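Local coordinates for rifin (Plasmodium falciparum, PDB 7JZI), which belongs to the variant surface antigens of the malaria parasite and, like other rifins, is probably displayed on infected red cells, where some family members bind host immune receptors, at residues 59-64 with 100-105. Numbering follows the deposited sequence.
Sequences LAIAID and KQKDAI. With PT (platinum (II) ion), chain E.
Ala60, Ile63 and Asp64 of helix 56-70 face Gln101, Lys102 and Ile105 at the start of helix 101-127, the two short axes running broadly antiparallel at 140° and coming within 9.0 Å. This is a helix-helix contact in the helical part of a rifin domain, consistent with the variable region of the family. Ala60, Ile63 and Ile105 form its apolar part. Ile105 reaches across with both branches: CD1 lies 3.6 Å from Ile63 CG2, while CG2 comes to 4.2 Å from Ala60 CB. Alanine suits this place because its single methyl lets the branched isoleucine settle close to the backbone of the facing helix. Ile63 has its CG2 anti to the backbone N, which turns that methyl toward Ile105, whereas the CG1 branch leads away; its side chain also packs on Val36 and Leu39. Met67, further along helix 56-70, covers Ile105 and Gln101.

Asp64 and Lys102, both partly exposed, meet beside the buried Gln101. The carboxylate of Asp64 (CG anti to the backbone N, chi1 -171°) points at the first turn of helix 101-127, where the helix dipole would favour its negative charge; OD2 is 3.6 Å from Lys102 N. Gln101, extended beyond CG, crosses Asp64 with amide and carboxylate planes 48° apart; its OE1 is modelled 3.1 Å from Asp64 OD1, but the amide is probably turned over. Lys102 lays CB against the carboxylate, and bends at chi2 and chi4 carry its chain alongside the exposed Ile61, with NZ 4.2 Å from Ile61 CD1. At the N-cap position Lys100 points its side-chain end away from helix 56-70; with Met98 it forms the platinum site, its NZ 2.3 Å from the ion.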
ATOM      1  N   LEU B  59       6.662   1.449 -13.125  1.00137.18           N
ATOM      2  CA  LEU B  59       7.181   1.209 -11.795  1.00135.33           C
ATOM      3  C   LEU B  59       6.028   1.181 -10.812  1.00129.39           C
ATOM      4  O   LEU B  59       6.087   0.478  -9.799  1.00122.70           O
ATOM      5  CB  LEU B  59       8.196   2.305 -11.467  1.00120.52           C
ATOM      6  CG  LEU B  59       9.420   2.025 -10.600  1.00115.79           C
ATOM      7  CD1 LEU B  59      10.247   3.291 -10.467  1.00127.90           C
ATOM      8  CD2 LEU B  59       9.002   1.522  -9.241  1.00127.59           C
ATOM      9  N   ALA B  60       4.940   1.886 -11.147  1.00131.83           N
ATOM     10  CA  ALA B  60       3.825   2.054 -10.225  1.00126.54           C
ATOM     11  C   ALA B  60       3.253   0.710  -9.805  1.00113.16           C
ATOM     12  O   ALA B  60       3.156   0.412  -8.609  1.00106.18           O
ATOM     13  CB  ALA B  60       2.743   2.915 -10.874  1.00123.17           C
ATOM     14  N   ILE B  61       2.935  -0.151 -10.777  1.00119.63           N
ATOM     15  CA  ILE B  61       2.126  -1.320 -10.431  1.00107.74           C
ATOM     16  C   ILE B  61       2.912  -2.273  -9.540  1.00104.11           C
ATOM     17  O   ILE B  61       2.399  -2.755  -8.522  1.00 97.35           O
ATOM     18  CB  ILE B  61       1.613  -2.024 -11.701  1.00114.67           C
ATOM     19  CG1 ILE B  61       0.505  -1.208 -12.375  1.00110.32           C
ATOM     20  CG2 ILE B  61       1.109  -3.422 -11.364  1.00 92.01           C
ATOM     21  CD1 ILE B  61       1.006  -0.154 -13.345  1.00118.62           C
ATOM     22  N   ALA B  62       4.198  -2.464  -9.839  1.00110.66           N
ATOM     23  CA  ALA B  62       5.042  -3.280  -8.971  1.00103.04           C
ATOM     24  C   ALA B  62       5.106  -2.693  -7.570  1.00100.17           C
ATOM     25  O   ALA B  62       4.979  -3.426  -6.579  1.00 97.94           O
ATOM     26  CB  ALA B  62       6.442  -3.411  -9.564  1.00109.75           C
ATOM     27  N   ILE B  63       5.240  -1.363  -7.472  1.00 99.07           N
ATOM     28  CA  ILE B  63       5.276  -0.710  -6.165  1.00105.21           C
ATOM     29  C   ILE B  63       4.058  -1.103  -5.353  1.00 90.88           C
ATOM     30  O   ILE B  63       4.148  -1.324  -4.139  1.00 90.60           O
ATOM     31  CB  ILE B  63       5.373   0.820  -6.319  1.00 96.21           C
ATOM     32  CG1 ILE B  63       6.694   1.217  -6.956  1.00 92.62           C
ATOM     33  CG2 ILE B  63       5.296   1.491  -4.978  1.00 80.96           C
ATOM     34  CD1 ILE B  63       7.879   0.887  -6.096  1.00118.48           C
ATOM     35  N   ASP B  64       2.903  -1.220  -6.008  1.00 85.16           N
ATOM     36  CA  ASP B  64       1.722  -1.617  -5.260  1.00 90.01           C
ATOM     37  C   ASP B  64       1.871  -3.052  -4.775  1.00 91.61           C
ATOM     38  O   ASP B  64       1.791  -3.319  -3.569  1.00 92.31           O
ATOM     39  CB  ASP B  64       0.464  -1.456  -6.109  1.00 97.81           C
ATOM     40  CG  ASP B  64      -0.812  -1.661  -5.303  1.00116.22           C
ATOM     41  OD1 ASP B  64      -0.722  -1.784  -4.060  1.00120.62           O
ATOM     42  OD2 ASP B  64      -1.903  -1.719  -5.907  1.00111.03           O
ATOM     43  N   LYS B 100      -7.883   3.742  -3.668  1.00 97.85           N
ATOM     44  CA  LYS B 100      -7.046   2.602  -4.006  1.00113.07           C
ATOM     45  C   LYS B 100      -5.572   2.981  -3.982  1.00103.79           C
ATOM     46  O   LYS B 100      -5.181   4.060  -4.438  1.00102.69           O
ATOM     47  CB  LYS B 100      -7.408   2.054  -5.389  1.00124.02           C
ATOM     48  CG  LYS B 100      -8.847   1.566  -5.538  1.00116.28           C
ATOM     49  CD  LYS B 100      -9.042   0.275  -4.742  1.00115.22           C
ATOM     50  CE  LYS B 100     -10.461   0.096  -4.227  1.00131.39           C
ATOM     51  NZ  LYS B 100     -10.562  -1.172  -3.451  1.00147.30           N
ATOM     52  N   GLN B 101      -4.744   2.111  -3.416  1.00 98.96           N
ATOM     53  CA  GLN B 101      -3.305   2.437  -3.288  1.00 94.56           C
ATOM     54  C   GLN B 101      -2.714   2.625  -4.682  1.00 92.93           C
ATOM     55  O   GLN B 101      -2.043   3.637  -4.898  1.00 96.80           O
ATOM     56  CB  GLN B 101      -2.603   1.343  -2.490  1.00102.09           C
ATOM     57  CG  GLN B 101      -1.114   1.555  -2.294  1.00 86.27           C
ATOM     58  CD  GLN B 101      -0.580   0.461  -1.408  1.00 94.17           C
ATOM     59  OE1 GLN B 101       0.460  -0.130  -1.675  1.00107.27           O
ATOM     60  NE2 GLN B 101      -1.318   0.157  -0.356  1.00 89.93           N
ATOM     61  N   LYS B 102      -2.966   1.687  -5.591  1.00 96.54           N
ATOM     62  CA  LYS B 102      -2.348   1.793  -6.905  1.00 99.08           C
ATOM     63  C   LYS B 102      -2.707   3.113  -7.569  1.00104.93           C
ATOM     64  O   LYS B 102      -1.867   3.716  -8.244  1.00101.04           O
ATOM     65  CB  LYS B 102      -2.771   0.598  -7.767  1.00103.62           C
ATOM     66  CG  LYS B 102      -2.359   0.615  -9.240  1.00112.18           C
ATOM     67  CD  LYS B 102      -3.440   1.190 -10.141  1.00123.58           C
ATOM     68  CE  LYS B 102      -3.065   1.028 -11.602  1.00133.15           C
ATOM     69  NZ  LYS B 102      -2.243   2.158 -12.104  1.00146.73           N
ATOM     70  N   ASP B 103      -3.929   3.600  -7.350  1.00115.05           N
ATOM     71  CA  ASP B 103      -4.310   4.876  -7.939  1.00113.80           C
ATOM     72  C   ASP B 103      -3.526   6.020  -7.311  1.00109.74           C
ATOM     73  O   ASP B 103      -3.066   6.921  -8.021  1.00115.39           O
ATOM     74  CB  ASP B 103      -5.815   5.099  -7.793  1.00119.10           C
ATOM     75  CG  ASP B 103      -6.611   4.383  -8.866  1.00116.22           C
ATOM     76  OD1 ASP B 103      -6.037   4.073  -9.935  1.00106.92           O
ATOM     77  OD2 ASP B 103      -7.811   4.124  -8.637  1.00134.09           O
ATOM     78  N   ALA B 104      -3.326   5.980  -5.991  1.00107.91           N
ATOM     79  CA  ALA B 104      -2.541   7.019  -5.330  1.00103.24           C
ATOM     80  C   ALA B 104      -1.089   6.990  -5.788  1.00100.40           C
ATOM     81  O   ALA B 104      -0.478   8.045  -6.009  1.00109.56           O
ATOM     82  CB  ALA B 104      -2.628   6.854  -3.814  1.00100.68           C
ATOM     83  N   ILE B 105      -0.527   5.793  -5.961  1.00 95.02           N
ATOM     84  CA  ILE B 105       0.848   5.688  -6.435  1.00106.81           C
ATOM     85  C   ILE B 105       0.961   6.249  -7.846  1.00113.14           C
ATOM     86  O   ILE B 105       1.898   6.993  -8.168  1.00122.88           O
ATOM     87  CB  ILE B 105       1.318   4.224  -6.354  1.00104.02           C
ATOM     88  CG1 ILE B 105       1.239   3.724  -4.912  1.00104.52           C
ATOM     89  CG2 ILE B 105       2.733   4.079  -6.863  1.00104.32           C
ATOM     90  CD1 ILE B 105       1.867   2.374  -4.700  1.00 97.02           C
TER
HETATM   91 PT    PT E 401     -12.636  -0.284  -3.177  1.00280.50          PT